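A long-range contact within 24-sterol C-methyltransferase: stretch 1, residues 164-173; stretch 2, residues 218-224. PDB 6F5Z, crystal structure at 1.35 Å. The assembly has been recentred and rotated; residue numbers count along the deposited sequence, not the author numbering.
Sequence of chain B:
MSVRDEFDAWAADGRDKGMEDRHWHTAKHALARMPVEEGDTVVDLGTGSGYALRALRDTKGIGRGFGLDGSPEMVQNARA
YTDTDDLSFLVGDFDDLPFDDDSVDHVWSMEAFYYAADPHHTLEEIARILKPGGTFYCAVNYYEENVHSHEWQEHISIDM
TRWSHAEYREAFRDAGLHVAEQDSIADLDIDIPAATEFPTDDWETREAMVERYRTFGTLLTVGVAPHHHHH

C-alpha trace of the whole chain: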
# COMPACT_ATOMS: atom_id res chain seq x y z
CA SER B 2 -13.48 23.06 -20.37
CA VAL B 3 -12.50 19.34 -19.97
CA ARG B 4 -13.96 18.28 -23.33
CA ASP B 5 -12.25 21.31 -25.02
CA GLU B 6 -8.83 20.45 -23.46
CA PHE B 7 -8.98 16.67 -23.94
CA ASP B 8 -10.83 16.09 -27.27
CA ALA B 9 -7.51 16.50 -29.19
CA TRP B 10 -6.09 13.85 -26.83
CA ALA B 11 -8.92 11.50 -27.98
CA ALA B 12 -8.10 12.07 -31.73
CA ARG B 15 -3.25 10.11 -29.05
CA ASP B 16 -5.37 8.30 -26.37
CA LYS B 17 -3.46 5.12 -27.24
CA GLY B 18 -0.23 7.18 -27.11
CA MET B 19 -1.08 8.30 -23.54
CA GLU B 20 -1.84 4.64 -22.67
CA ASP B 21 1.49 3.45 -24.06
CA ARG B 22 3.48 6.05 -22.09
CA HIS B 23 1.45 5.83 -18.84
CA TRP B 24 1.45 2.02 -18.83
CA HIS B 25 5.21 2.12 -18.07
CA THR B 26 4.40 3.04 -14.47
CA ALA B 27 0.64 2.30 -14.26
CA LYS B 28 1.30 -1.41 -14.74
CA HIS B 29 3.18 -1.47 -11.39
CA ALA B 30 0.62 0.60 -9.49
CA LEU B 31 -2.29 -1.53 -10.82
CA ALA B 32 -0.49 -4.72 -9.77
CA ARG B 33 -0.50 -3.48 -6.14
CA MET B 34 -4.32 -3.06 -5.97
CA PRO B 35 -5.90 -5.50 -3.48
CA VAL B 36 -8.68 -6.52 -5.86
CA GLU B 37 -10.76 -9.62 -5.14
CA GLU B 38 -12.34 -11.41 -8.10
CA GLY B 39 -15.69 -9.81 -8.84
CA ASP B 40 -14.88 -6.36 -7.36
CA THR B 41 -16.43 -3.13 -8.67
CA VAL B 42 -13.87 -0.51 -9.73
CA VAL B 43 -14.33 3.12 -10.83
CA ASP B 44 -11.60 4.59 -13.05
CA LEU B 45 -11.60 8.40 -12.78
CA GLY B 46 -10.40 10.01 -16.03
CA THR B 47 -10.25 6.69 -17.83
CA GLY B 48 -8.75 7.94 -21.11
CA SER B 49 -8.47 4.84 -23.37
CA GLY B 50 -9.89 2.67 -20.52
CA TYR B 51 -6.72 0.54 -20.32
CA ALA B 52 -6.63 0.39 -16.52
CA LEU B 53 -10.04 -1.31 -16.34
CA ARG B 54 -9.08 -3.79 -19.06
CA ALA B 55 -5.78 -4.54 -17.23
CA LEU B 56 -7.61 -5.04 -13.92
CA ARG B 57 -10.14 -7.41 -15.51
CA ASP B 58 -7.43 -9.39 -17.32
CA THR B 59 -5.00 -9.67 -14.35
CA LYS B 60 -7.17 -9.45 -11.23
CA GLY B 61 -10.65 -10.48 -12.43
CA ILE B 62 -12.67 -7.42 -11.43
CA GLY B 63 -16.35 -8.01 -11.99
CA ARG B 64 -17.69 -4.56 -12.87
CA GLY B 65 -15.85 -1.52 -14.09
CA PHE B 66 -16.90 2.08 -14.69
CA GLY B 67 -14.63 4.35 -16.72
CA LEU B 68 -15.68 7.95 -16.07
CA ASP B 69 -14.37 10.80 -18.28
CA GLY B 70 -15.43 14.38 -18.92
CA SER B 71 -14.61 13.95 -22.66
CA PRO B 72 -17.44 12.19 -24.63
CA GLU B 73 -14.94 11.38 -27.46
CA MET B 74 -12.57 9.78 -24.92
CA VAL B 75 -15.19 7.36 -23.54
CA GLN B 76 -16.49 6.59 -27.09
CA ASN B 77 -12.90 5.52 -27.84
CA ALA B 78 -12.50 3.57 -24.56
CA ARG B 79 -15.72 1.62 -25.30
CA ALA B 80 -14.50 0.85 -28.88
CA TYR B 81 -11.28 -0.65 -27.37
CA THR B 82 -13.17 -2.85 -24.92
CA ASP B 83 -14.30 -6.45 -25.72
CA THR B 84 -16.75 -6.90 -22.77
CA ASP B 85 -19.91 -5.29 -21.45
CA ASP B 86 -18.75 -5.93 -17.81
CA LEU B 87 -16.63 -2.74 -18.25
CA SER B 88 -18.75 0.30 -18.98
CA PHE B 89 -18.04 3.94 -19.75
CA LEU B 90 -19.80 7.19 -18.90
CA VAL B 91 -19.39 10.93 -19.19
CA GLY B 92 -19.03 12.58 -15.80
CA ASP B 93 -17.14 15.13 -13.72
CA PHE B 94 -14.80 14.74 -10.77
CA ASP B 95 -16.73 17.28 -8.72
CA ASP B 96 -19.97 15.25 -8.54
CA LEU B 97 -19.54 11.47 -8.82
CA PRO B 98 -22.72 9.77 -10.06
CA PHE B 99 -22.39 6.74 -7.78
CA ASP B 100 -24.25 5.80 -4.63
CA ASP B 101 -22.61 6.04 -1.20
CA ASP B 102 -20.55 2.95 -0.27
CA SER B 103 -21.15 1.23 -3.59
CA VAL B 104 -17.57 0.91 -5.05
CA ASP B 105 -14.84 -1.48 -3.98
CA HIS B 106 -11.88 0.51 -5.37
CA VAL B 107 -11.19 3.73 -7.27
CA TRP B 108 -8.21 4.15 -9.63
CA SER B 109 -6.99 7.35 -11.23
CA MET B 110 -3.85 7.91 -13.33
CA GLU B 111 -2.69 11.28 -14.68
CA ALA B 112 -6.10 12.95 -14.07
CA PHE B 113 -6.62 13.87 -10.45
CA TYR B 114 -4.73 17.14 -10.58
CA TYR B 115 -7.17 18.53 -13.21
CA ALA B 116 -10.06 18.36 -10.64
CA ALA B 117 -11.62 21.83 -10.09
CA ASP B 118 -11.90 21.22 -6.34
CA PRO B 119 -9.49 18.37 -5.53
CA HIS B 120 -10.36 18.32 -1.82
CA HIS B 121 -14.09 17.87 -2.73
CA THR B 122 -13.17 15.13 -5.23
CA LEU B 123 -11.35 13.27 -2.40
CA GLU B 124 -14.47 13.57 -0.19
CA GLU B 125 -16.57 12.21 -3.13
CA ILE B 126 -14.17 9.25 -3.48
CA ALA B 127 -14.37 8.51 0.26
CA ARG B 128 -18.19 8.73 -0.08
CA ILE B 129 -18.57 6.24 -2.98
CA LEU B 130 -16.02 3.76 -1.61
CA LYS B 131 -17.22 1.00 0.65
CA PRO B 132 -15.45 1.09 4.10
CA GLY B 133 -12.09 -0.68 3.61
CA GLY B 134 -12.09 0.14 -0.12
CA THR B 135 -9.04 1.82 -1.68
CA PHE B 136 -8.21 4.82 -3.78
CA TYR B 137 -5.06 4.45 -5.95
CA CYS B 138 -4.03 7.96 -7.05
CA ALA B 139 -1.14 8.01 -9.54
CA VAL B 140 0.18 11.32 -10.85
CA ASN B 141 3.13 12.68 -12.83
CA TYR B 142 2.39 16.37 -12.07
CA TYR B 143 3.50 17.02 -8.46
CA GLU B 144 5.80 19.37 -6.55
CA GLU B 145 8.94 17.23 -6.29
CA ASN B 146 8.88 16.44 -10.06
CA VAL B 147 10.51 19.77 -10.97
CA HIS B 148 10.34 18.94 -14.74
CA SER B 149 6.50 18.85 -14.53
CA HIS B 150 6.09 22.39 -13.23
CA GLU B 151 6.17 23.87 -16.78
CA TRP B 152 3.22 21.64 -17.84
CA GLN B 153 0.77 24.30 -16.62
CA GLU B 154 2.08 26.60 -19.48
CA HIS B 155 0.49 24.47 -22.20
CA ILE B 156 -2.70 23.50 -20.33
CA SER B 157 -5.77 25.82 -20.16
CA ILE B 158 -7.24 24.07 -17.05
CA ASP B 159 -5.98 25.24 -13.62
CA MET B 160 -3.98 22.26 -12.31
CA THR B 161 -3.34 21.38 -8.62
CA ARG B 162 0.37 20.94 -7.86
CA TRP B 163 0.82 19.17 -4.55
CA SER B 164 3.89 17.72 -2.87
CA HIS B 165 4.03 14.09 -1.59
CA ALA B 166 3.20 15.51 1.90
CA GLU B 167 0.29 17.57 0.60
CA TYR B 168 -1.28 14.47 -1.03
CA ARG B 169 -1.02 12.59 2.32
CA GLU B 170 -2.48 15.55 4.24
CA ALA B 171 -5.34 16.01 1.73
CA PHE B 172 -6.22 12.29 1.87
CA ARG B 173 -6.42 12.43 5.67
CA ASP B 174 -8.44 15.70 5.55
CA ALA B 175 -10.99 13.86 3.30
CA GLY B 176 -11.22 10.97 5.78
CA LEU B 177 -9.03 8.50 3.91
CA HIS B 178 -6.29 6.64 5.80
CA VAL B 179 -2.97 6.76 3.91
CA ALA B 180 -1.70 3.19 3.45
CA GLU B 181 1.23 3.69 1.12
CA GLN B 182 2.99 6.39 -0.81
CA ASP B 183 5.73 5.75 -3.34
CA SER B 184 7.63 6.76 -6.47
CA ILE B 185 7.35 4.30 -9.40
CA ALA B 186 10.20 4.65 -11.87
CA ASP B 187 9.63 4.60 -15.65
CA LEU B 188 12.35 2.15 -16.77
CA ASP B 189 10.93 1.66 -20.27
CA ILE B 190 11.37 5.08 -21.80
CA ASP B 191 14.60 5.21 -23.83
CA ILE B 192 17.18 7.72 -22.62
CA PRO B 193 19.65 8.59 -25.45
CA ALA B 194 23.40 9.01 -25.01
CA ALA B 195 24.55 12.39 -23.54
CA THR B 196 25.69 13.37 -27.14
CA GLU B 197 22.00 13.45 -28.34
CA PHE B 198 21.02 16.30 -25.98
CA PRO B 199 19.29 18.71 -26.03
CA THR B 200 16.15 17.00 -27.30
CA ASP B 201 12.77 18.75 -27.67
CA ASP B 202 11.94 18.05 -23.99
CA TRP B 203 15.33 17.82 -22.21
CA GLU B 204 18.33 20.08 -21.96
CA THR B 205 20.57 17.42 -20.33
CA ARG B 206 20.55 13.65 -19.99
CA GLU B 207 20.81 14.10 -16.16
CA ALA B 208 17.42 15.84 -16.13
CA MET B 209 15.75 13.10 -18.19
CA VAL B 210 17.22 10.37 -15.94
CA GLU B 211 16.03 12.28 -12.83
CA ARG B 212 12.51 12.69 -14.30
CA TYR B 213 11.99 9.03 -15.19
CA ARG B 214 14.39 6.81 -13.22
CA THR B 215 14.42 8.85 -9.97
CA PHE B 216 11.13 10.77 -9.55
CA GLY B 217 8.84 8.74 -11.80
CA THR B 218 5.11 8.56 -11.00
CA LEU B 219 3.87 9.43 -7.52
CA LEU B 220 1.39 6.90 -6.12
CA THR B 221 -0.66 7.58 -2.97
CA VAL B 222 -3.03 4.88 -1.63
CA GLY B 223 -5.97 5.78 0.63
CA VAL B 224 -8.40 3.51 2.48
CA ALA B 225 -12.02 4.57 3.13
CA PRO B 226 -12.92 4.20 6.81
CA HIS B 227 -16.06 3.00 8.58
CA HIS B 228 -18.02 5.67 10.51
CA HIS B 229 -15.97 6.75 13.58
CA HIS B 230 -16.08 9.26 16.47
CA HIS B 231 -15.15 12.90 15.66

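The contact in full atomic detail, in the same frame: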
# COMPACT_ATOMS: atom_id res chain seq x y z
N SER B 164 2.73 18.56 -3.20
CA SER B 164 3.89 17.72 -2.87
C SER B 164 3.43 16.32 -2.38
O SER B 164 2.25 16.11 -2.11
CB SER B 164 4.69 18.35 -1.73
OG SER B 164 3.83 18.41 -0.61
N HIS B 165 4.38 15.40 -2.17
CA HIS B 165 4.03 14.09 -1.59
C HIS B 165 3.28 14.34 -0.26
O HIS B 165 2.23 13.73 0.01
CB HIS B 165 5.30 13.29 -1.27
CG HIS B 165 6.01 12.70 -2.45
ND1 HIS B 165 6.62 11.45 -2.35
CD2 HIS B 165 6.16 13.16 -3.71
CE1 HIS B 165 7.18 11.22 -3.54
NE2 HIS B 165 6.97 12.23 -4.38
N ALA B 166 3.83 15.23 0.60
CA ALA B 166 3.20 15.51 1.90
C ALA B 166 1.80 16.09 1.76
O ALA B 166 0.88 15.73 2.51
CB ALA B 166 4.09 16.42 2.75
N GLU B 167 1.62 16.99 0.80
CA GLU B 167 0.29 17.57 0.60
C GLU B 167 -0.75 16.54 0.16
O GLU B 167 -1.92 16.63 0.55
CB GLU B 167 0.34 18.72 -0.40
CG GLU B 167 0.91 19.98 0.26
CD GLU B 167 1.30 21.09 -0.71
OE1 GLU B 167 1.74 20.79 -1.84
OE2 GLU B 167 1.21 22.27 -0.30
N TYR B 168 -0.34 15.53 -0.65
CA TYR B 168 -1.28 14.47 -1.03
C TYR B 168 -1.64 13.66 0.23
O TYR B 168 -2.81 13.37 0.43
CB TYR B 168 -0.62 13.50 -2.04
CG TYR B 168 -0.91 13.91 -3.46
CD1 TYR B 168 -2.10 13.53 -4.09
CD2 TYR B 168 -0.02 14.71 -4.19
CE1 TYR B 168 -2.40 13.95 -5.38
CE2 TYR B 168 -0.30 15.10 -5.50
CZ TYR B 168 -1.51 14.75 -6.08
OH TYR B 168 -1.83 15.18 -7.34
N ARG B 169 -0.68 13.37 1.12
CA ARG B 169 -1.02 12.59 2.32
C ARG B 169 -1.97 13.40 3.22
O ARG B 169 -2.96 12.85 3.73
CB ARG B 169 0.24 12.19 3.11
CG ARG B 169 1.22 11.35 2.29
CD ARG B 169 2.28 10.61 3.13
NE ARG B 169 3.02 11.50 4.03
CZ ARG B 169 4.09 12.21 3.67
NH1 ARG B 169 4.50 12.21 2.40
NH2 ARG B 169 4.74 12.95 4.56
N GLU B 170 -1.65 14.70 3.40
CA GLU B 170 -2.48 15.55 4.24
C GLU B 170 -3.89 15.68 3.67
O GLU B 170 -4.86 15.60 4.42
CB GLU B 170 -1.84 16.94 4.37
CG GLU B 170 -0.50 16.94 5.10
CD GLU B 170 0.42 18.14 4.87
OE1 GLU B 170 0.00 19.11 4.20
OE2 GLU B 170 1.58 18.09 5.35
N ALA B 171 -4.01 15.85 2.33
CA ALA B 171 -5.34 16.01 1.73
C ALA B 171 -6.14 14.72 1.87
O ALA B 171 -7.35 14.77 2.08
CB ALA B 171 -5.20 16.34 0.25
N PHE B 172 -5.49 13.54 1.71
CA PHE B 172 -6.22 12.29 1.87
C PHE B 172 -6.78 12.19 3.29
O PHE B 172 -7.95 11.92 3.45
CB PHE B 172 -5.28 11.11 1.64
CG PHE B 172 -5.18 10.63 0.21
CD1 PHE B 172 -5.10 11.54 -0.84
CD2 PHE B 172 -5.06 9.28 -0.08
CE1 PHE B 172 -4.94 11.10 -2.18
CE2 PHE B 172 -4.96 8.84 -1.41
CZ PHE B 172 -4.87 9.75 -2.44
N ARG B 173 -5.94 12.52 4.28
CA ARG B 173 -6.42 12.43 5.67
C ARG B 173 -7.53 13.45 5.91
O ARG B 173 -8.49 13.13 6.61
CB ARG B 173 -5.26 12.64 6.65
CG ARG B 173 -4.20 11.55 6.53
CD ARG B 173 -3.17 11.55 7.65
NE ARG B 173 -2.10 10.58 7.39
CZ ARG B 173 -0.86 10.91 7.02
NH1 ARG B 173 -0.51 12.18 6.87
NH2 ARG B 173 0.04 9.96 6.81
N THR B 218 6.51 8.29 -11.31
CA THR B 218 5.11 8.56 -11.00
C THR B 218 4.89 8.49 -9.50
O THR B 218 5.32 7.53 -8.86
CB THR B 218 4.24 7.48 -11.68
OG1 THR B 218 4.38 7.62 -13.11
CG2 THR B 218 2.76 7.60 -11.36
N LEU B 219 4.19 9.49 -8.95
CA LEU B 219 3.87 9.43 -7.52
C LEU B 219 2.58 8.61 -7.36
O LEU B 219 1.59 8.86 -8.05
CB LEU B 219 3.61 10.88 -7.02
CG LEU B 219 2.91 10.99 -5.63
CD1 LEU B 219 3.79 10.44 -4.53
CD2 LEU B 219 2.65 12.47 -5.30
N LEU B 220 2.58 7.65 -6.43
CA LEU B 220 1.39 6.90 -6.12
C LEU B 220 1.06 7.11 -4.66
O LEU B 220 1.93 6.89 -3.81
CB LEU B 220 1.58 5.39 -6.36
CG LEU B 220 0.45 4.47 -5.83
CD1 LEU B 220 -0.86 4.69 -6.66
CD2 LEU B 220 0.89 2.98 -5.92
N THR B 221 -0.22 7.50 -4.38
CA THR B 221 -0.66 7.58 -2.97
C THR B 221 -1.88 6.69 -2.87
O THR B 221 -2.76 6.74 -3.72
CB THR B 221 -1.03 9.03 -2.59
OG1 THR B 221 0.02 9.93 -2.99
CG2 THR B 221 -1.26 9.19 -1.06
N VAL B 222 -1.93 5.84 -1.83
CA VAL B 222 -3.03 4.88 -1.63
C VAL B 222 -3.79 5.25 -0.36
O VAL B 222 -3.16 5.40 0.69
CB VAL B 222 -2.48 3.46 -1.49
CG1 VAL B 222 -3.58 2.43 -1.19
CG2 VAL B 222 -1.73 3.06 -2.78
N GLY B 223 -5.10 5.46 -0.50
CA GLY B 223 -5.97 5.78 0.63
C GLY B 223 -7.00 4.69 0.86
O GLY B 223 -7.35 3.95 -0.05
N VAL B 224 -7.41 4.51 2.13
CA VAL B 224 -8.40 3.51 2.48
C VAL B 224 -9.58 4.23 3.12
O VAL B 224 -9.39 5.10 3.99
CB VAL B 224 -7.81 2.46 3.45
CG1 VAL B 224 -8.92 1.52 3.95
CG2 VAL B 224 -6.73 1.64 2.76

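Residues 165-173 form a helix that lies along the strand 218-224 and runs in nearly the same direction: the two axes differ by 17° and come within 9.4 Å of each other. The CA atoms fall into register as His-165 with Leu-219 (7.5 Å), Tyr-168 with Thr-221 (7.2 Å) and Phe-172 with Gly-223 (6.6 Å), so the backbones draw together toward the C-terminal end. Steps of three and four residues on the helix match steps of two on the strand, as expected when one helical face meets one side of a strand. Within the helix, i to i+4 backbone bonds run from Tyr-168 N to Ser-164 O (3.0 Å) through Arg-173 N to Arg-169 O (3.0 Å). Ser-164 caps the N-terminus: Glu-167 N donates to Ser-164 OG (3.0 Å), while Ser-164 N donates to Glu-167 OE1 (2.8 Å).

No hydrogen bond crosses the interface; the contact rests on van der Waals and CH-pi packing. Leu-219 CD1 sits 3.5 Å from the centroid of the His-165 ring and only 4° off its normal, placing the methyl squarely over the ring face. The other methyl, Leu-219 CD2, meets Tyr-168 CD2 at 3.7 Å, an apolar contact, so this one leucine serves two aromatic residues. Tyr-168 CB also approaches Thr-221 OG1 at 3.7 Å; that hydroxyl is hydrogen-bonded elsewhere in the structure. Thr-221 CG2 lies 3.9 Å from the Phe-172 ring centroid, 18° off the normal, a second CH-pi contact over a face. The edge of the same ring reaches the strand backbone, with Phe-172 CE2 3.5 Å from Gly-223 N. Glycine makes room for this approach: an ideally placed CB on Gly-223 would stand 2.7 Å from Phe-172 CD2, a clash.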